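Local coordinates for protein transcriptional regulator, TetR family (PDB 5K7F) that probably binds regulatory DNA as a TetR-family repressor and answers to isovaleryl coenzyme A in controlling alternative isovaleryl coenzyme A biosynthesis in Myxococcus xanthus, at residues 22-25 with 26-29; 40-43 with 44-48; 135-138 with 139-143. All blocks are in the same frame, centred on the assembly; numbering follows the deposited sequence.

Contact 1: 22-25 with 26-29; sequences LETA and ARLI
R27 folds back over the preceding turn of its helix and lays its guanidinium group across the backbone at E23 and T24. Four main-chain hydrogen bonds join 22-25 to 26-29, each from an amide to the carbonyl four residues earlier. The shortest runs from A26 N to L22 O at 2.8 Å, and I29 N reaches A25 O at 2.9 Å. R27 N to E23 O and L28 N to T24 O complete the set.

The polar side chains meet without bonding directly to one another. The arginine chain bends at its third torsion (chi3 -90°), which turns the flat group back along the helix; E23 O then lies 3.8 Å above the guanidinium plane, over its centre, with T24 N over the same face nearer the rim. R27 NH2 comes within 3.6 Å of T24 OG1, whose hydrogen bond goes instead to A20 O one turn back. The carboxylate of E23 stays apart, its OE1 4.9 Å from R27 NH2, a separation at which probably only a weak attraction remains, while OE2 is bonded to Y70 OH.

This is the middle of helix 18-32, the first modelled helix of the TetR-type DNA-binding domain, and its faces serve different neighbours. L22 and A25 are buried against helix 60-83, where both touch L63. A26 meets E111, V112 and I115 of helix 110-117.

Apolar carbons make the remaining contacts by resting on carbonyl oxygens one turn back. I29 CG1 sits 3.4 Å from A25 O, and L28 CG lies 3.6 Å from T24 O. Beyond CG, the L28 side chain packs on helix 39-45, while I29 touches Y34.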
# COMPACT_ATOMS: atom_id res chain seq x y z
N LEU A 22 -8.55 21.58 3.54
CA LEU A 22 -8.46 20.12 3.63
C LEU A 22 -7.05 19.63 3.32
O LEU A 22 -6.57 18.65 3.94
CB LEU A 22 -9.44 19.44 2.68
CG LEU A 22 -10.91 19.76 2.85
CD1 LEU A 22 -11.74 18.97 1.90
CD2 LEU A 22 -11.37 19.53 4.27
N GLU A 23 -6.37 20.30 2.39
CA GLU A 23 -5.00 19.94 2.02
C GLU A 23 -4.04 20.26 3.14
O GLU A 23 -3.10 19.50 3.40
CB GLU A 23 -4.59 20.68 0.73
CG GLU A 23 -5.35 20.18 -0.53
CD GLU A 23 -5.20 21.08 -1.74
OE1 GLU A 23 -4.27 21.92 -1.75
OE2 GLU A 23 -5.98 20.91 -2.70
N THR A 24 -4.27 21.40 3.80
CA THR A 24 -3.43 21.79 4.93
C THR A 24 -3.64 20.83 6.09
O THR A 24 -2.69 20.34 6.69
CB THR A 24 -3.72 23.26 5.32
OG1 THR A 24 -3.35 24.16 4.26
CG2 THR A 24 -2.98 23.64 6.59
N ALA A 25 -4.90 20.50 6.38
CA ALA A 25 -5.21 19.52 7.42
C ALA A 25 -4.60 18.15 7.10
O ALA A 25 -4.08 17.47 7.99
CB ALA A 25 -6.72 19.42 7.56
N ALA A 26 -4.71 17.72 5.84
CA ALA A 26 -4.12 16.44 5.43
C ALA A 26 -2.61 16.43 5.68
O ALA A 26 -2.06 15.44 6.17
CB ALA A 26 -4.41 16.15 3.96
N ARG A 27 -1.92 17.52 5.32
CA ARG A 27 -0.50 17.65 5.67
C ARG A 27 -0.25 17.43 7.17
O ARG A 27 0.58 16.60 7.58
CB ARG A 27 0.03 19.01 5.23
CG ARG A 27 0.31 19.11 3.77
CD ARG A 27 1.15 20.34 3.47
NE ARG A 27 0.33 21.52 3.18
CZ ARG A 27 -0.32 21.73 2.03
NH1 ARG A 27 -0.25 20.83 1.04
NH2 ARG A 27 -1.06 22.83 1.85
N LEU A 28 -0.95 18.17 8.03
CA LEU A 28 -0.70 18.03 9.46
C LEU A 28 -0.99 16.61 9.94
O LEU A 28 -0.23 16.03 10.73
CB LEU A 28 -1.54 19.04 10.24
CG LEU A 28 -1.24 20.50 10.01
CD1 LEU A 28 -2.28 21.35 10.75
CD2 LEU A 28 0.13 20.86 10.49
N ILE A 29 -2.09 16.02 9.46
CA ILE A 29 -2.46 14.69 9.93
C ILE A 29 -1.39 13.68 9.54
O ILE A 29 -1.02 12.80 10.33
CB ILE A 29 -3.84 14.29 9.38
CG1 ILE A 29 -4.94 15.04 10.13
CG2 ILE A 29 -4.08 12.81 9.57
CD1 ILE A 29 -6.33 14.92 9.50

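Contact 2: 40-43 with 44-48; sequences QEIA and AACRM
C46 comes back against I42 at the C-terminal end of helix 39-45, the first helix of the predicted helix-turn-helix motif, where the chain leaves the helix through a Schellman motif. Following the cysteine outward, C46 CB rests against two carbonyl oxygens of the last turn, 3.5 Å from I42 O and slightly farther from A43 O. The first torsion (chi1 -70°) sets the sulfur beside the backbone N, pointing outward from the helix with a slight lean back toward I42. There C46 SG is 3.4 Å from I42 O. It lies 4.2 Å from I42 CG2, a loose apolar touch.

The backbone around this side chain changes its bonding as the helix ends. A44 N and A45 N still make regular bonds to Q40 O and E41 O. C46 N holds I42 O at 3.0 Å and adds a weak, strongly bent bond to A43 O, with an angle of 121° at the hydrogen. R47 then takes a positive phi, and its amide bonds to A44 O, the inner of the two bonds that make the Schellman motif. The reversal brings the M48 amide back over the turn to supply the outer one.

I42 and A43 are buried and both face L53 of helix 50-56, the second helix of the motif, whereas Q40 and E41 lie on an exposed side; Q40 OE1 is bonded to K50. The M48 side chain heads away from the turn toward I21 and H56. Its amide closes the motif with a bond of 3.0 Å from M48 N to A43 O, nearly straight at 173°.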
# COMPACT_ATOMS: atom_id res chain seq x y z
N GLN A 40 -7.60 23.56 16.60
CA GLN A 40 -6.89 24.81 16.83
C GLN A 40 -5.59 24.85 16.03
O GLN A 40 -5.28 25.85 15.38
CB GLN A 40 -6.66 24.99 18.33
CG GLN A 40 -5.64 26.03 18.75
CD GLN A 40 -5.51 26.11 20.28
OE1 GLN A 40 -6.49 26.39 20.98
NE2 GLN A 40 -4.32 25.84 20.80
N GLU A 41 -4.84 23.75 16.02
CA GLU A 41 -3.61 23.71 15.23
C GLU A 41 -3.91 23.84 13.74
O GLU A 41 -3.16 24.49 13.00
CB GLU A 41 -2.86 22.40 15.50
CG GLU A 41 -2.40 22.24 16.94
CD GLU A 41 -1.69 20.94 17.21
OE1 GLU A 41 -2.10 19.89 16.67
OE2 GLU A 41 -0.70 20.97 17.96
N ILE A 42 -5.00 23.23 13.28
CA ILE A 42 -5.37 23.37 11.88
C ILE A 42 -5.72 24.81 11.56
O ILE A 42 -5.32 25.33 10.51
CB ILE A 42 -6.53 22.44 11.51
CG1 ILE A 42 -6.10 21.00 11.67
CG2 ILE A 42 -7.01 22.76 10.07
CD1 ILE A 42 -7.24 20.10 11.63
N ALA A 43 -6.49 25.46 12.42
CA ALA A 43 -6.81 26.85 12.16
C ALA A 43 -5.54 27.68 12.03
O ALA A 43 -5.40 28.47 11.09
CB ALA A 43 -7.71 27.41 13.25
N ALA A 44 -4.60 27.51 12.95
CA ALA A 44 -3.37 28.29 12.89
C ALA A 44 -2.57 28.00 11.62
O ALA A 44 -2.06 28.92 10.97
CB ALA A 44 -2.51 28.04 14.13
N ALA A 45 -2.46 26.72 11.24
CA ALA A 45 -1.73 26.40 10.01
C ALA A 45 -2.39 26.99 8.77
O ALA A 45 -1.71 27.23 7.77
CB ALA A 45 -1.60 24.89 9.87
N CYS A 46 -3.71 27.18 8.80
CA CYS A 46 -4.46 27.82 7.73
C CYS A 46 -4.47 29.33 7.84
O CYS A 46 -5.04 30.01 6.98
CB CYS A 46 -5.91 27.31 7.72
SG CYS A 46 -6.09 25.61 7.19
N ARG A 47 -3.85 29.87 8.90
CA ARG A 47 -3.89 31.30 9.17
C ARG A 47 -5.33 31.81 9.24
O ARG A 47 -5.65 32.85 8.68
CB ARG A 47 -3.08 32.06 8.13
CG ARG A 47 -2.28 33.22 8.70
CD ARG A 47 -2.37 34.44 7.78
NE ARG A 47 -2.12 34.07 6.40
CZ ARG A 47 -1.00 34.33 5.72
NH1 ARG A 47 -0.90 33.93 4.46
NH2 ARG A 47 0.01 34.99 6.29
N MET A 48 -6.20 31.07 9.93
CA MET A 48 -7.61 31.42 10.08
C MET A 48 -7.96 31.55 11.56
O MET A 48 -7.29 30.99 12.42
CB MET A 48 -8.55 30.38 9.46
CG MET A 48 -8.40 30.22 8.01
SD MET A 48 -9.39 28.82 7.48
CE MET A 48 -11.03 29.52 7.48

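Contact 3: 135-138 with 139-143; sequences KKYV and DFLEE
K135 and D139 form a salt bridge on the solvent side of helix 125-150, where K135 is exposed, while Y137 and L141 are buried and closely packed on its inner side. The lysine is extended, with CG anti to the backbone N (chi1 179°), until a final bend at chi4 carries NZ over to the aspartate. K135 NZ bonds to D139 OD1 at 3.1 Å, using the syn lone pair of that oxygen; a weaker bond goes to D139 OD2. D139 OD1 is also 3.2 Å from K135 O, a proximity of two acceptors that the ammonium group probably offsets. With an asparagine here the negative charge is gone, and the K135 ammonium group, without its charged mate, is likely to swing more freely into solvent.

On the inner side the contact across the turn is apolar. L141 CG lies over one face of the Y137 ring, and L141 CD1 is 3.9 Å from Y137 CE2. Between the two sides, E142 CG settles 3.3 Å from V138 O, and E142 OE2, weakly bonded to T160, lies beside V138 CG1.

Within the C-terminal domain, which in TetR-family proteins carries ligand binding and dimerisation, Y137 has its OH bonded to N100 and its ring meeting that of F75. Helices 60-83 and 89-105 flank Y137 and F140, and helix 159-171 packs against V138, L141 and E142.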
# COMPACT_ATOMS: atom_id res chain seq x y z
N LYS A 135 -15.56 1.81 -4.38
CA LYS A 135 -15.89 0.64 -5.18
C LYS A 135 -16.25 1.02 -6.62
O LYS A 135 -16.08 0.19 -7.52
CB LYS A 135 -17.04 -0.14 -4.55
CG LYS A 135 -17.44 -1.38 -5.37
CD LYS A 135 -18.54 -2.20 -4.70
CE LYS A 135 -18.83 -3.47 -5.49
NZ LYS A 135 -19.50 -3.22 -6.79
N LYS A 136 -16.78 2.22 -6.84
CA LYS A 136 -17.03 2.67 -8.21
C LYS A 136 -15.74 2.75 -9.03
O LYS A 136 -15.73 2.39 -10.20
CB LYS A 136 -17.75 4.01 -8.19
CG LYS A 136 -19.22 3.89 -7.74
CD LYS A 136 -20.09 5.04 -8.27
CE LYS A 136 -21.31 5.28 -7.39
NZ LYS A 136 -21.01 6.19 -6.22
N TYR A 137 -14.63 3.17 -8.41
CA TYR A 137 -13.35 3.16 -9.12
C TYR A 137 -12.90 1.74 -9.44
O TYR A 137 -12.47 1.45 -10.57
CB TYR A 137 -12.30 3.90 -8.28
CG TYR A 137 -11.01 4.16 -9.04
CD1 TYR A 137 -11.01 4.92 -10.20
CD2 TYR A 137 -9.81 3.65 -8.60
CE1 TYR A 137 -9.83 5.15 -10.93
CE2 TYR A 137 -8.63 3.87 -9.31
CZ TYR A 137 -8.65 4.64 -10.48
OH TYR A 137 -7.49 4.89 -11.20
N VAL A 138 -12.96 0.84 -8.45
CA VAL A 138 -12.58 -0.55 -8.69
C VAL A 138 -13.43 -1.15 -9.80
O VAL A 138 -12.92 -1.88 -10.67
CB VAL A 138 -12.68 -1.38 -7.39
CG1 VAL A 138 -12.41 -2.85 -7.68
CG2 VAL A 138 -11.70 -0.91 -6.35
N ASP A 139 -14.75 -0.86 -9.79
CA ASP A 139 -15.64 -1.36 -10.84
C ASP A 139 -15.17 -0.91 -12.22
O ASP A 139 -15.21 -1.67 -13.20
CB ASP A 139 -17.07 -0.86 -10.61
CG ASP A 139 -17.76 -1.50 -9.41
OD1 ASP A 139 -17.27 -2.51 -8.86
OD2 ASP A 139 -18.82 -0.96 -9.03
N PHE A 140 -14.79 0.37 -12.32
CA PHE A 140 -14.28 0.90 -13.56
C PHE A 140 -13.06 0.14 -14.04
O PHE A 140 -12.96 -0.23 -15.21
CB PHE A 140 -13.96 2.37 -13.36
CG PHE A 140 -13.38 3.07 -14.59
CD1 PHE A 140 -14.19 3.62 -15.56
CD2 PHE A 140 -11.99 3.19 -14.75
CE1 PHE A 140 -13.63 4.30 -16.67
CE2 PHE A 140 -11.44 3.85 -15.84
CZ PHE A 140 -12.25 4.38 -16.81
N LEU A 141 -12.10 -0.10 -13.14
CA LEU A 141 -10.92 -0.86 -13.53
C LEU A 141 -11.30 -2.28 -13.95
O LEU A 141 -10.80 -2.80 -14.96
CB LEU A 141 -9.89 -0.89 -12.39
CG LEU A 141 -9.32 0.46 -11.91
CD1 LEU A 141 -8.36 0.23 -10.76
CD2 LEU A 141 -8.61 1.13 -13.02
N GLU A 142 -12.22 -2.93 -13.20
CA GLU A 142 -12.60 -4.30 -13.55
C GLU A 142 -13.26 -4.37 -14.92
O GLU A 142 -12.96 -5.26 -15.72
CB GLU A 142 -13.53 -4.90 -12.48
CG GLU A 142 -12.86 -5.14 -11.15
CD GLU A 142 -13.64 -6.02 -10.16
OE1 GLU A 142 -14.77 -6.45 -10.46
OE2 GLU A 142 -13.11 -6.26 -9.06
N GLU A 143 -14.13 -3.41 -15.25
CA GLU A 143 -14.76 -3.41 -16.57
C GLU A 143 -13.71 -3.27 -17.68
O GLU A 143 -13.77 -3.97 -18.68
CB GLU A 143 -15.81 -2.30 -16.65

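Contacts 1 and 2 belong to the DNA-binding domain and touch each other directly: L28 CD1 packs 3.7 Å from A45 CB, and T24 CG2 lies equally near C46 SG, so helices 18-32 and 39-45 pack directly on each other. Contact 3 lies in the C-terminal domain, with its centre about 27 Å from that of contact 1 and about 37 Å from that of contact 2. Each contact joins buried and solvent-facing residues, but contact 2 has the most exposed ones. Their chemistry differs accordingly: an arginine lies over backbone in contact 1, main-chain bonds close a helix end in contact 2, and contact 3 pairs a surface salt bridge with aromatic-aliphatic packing.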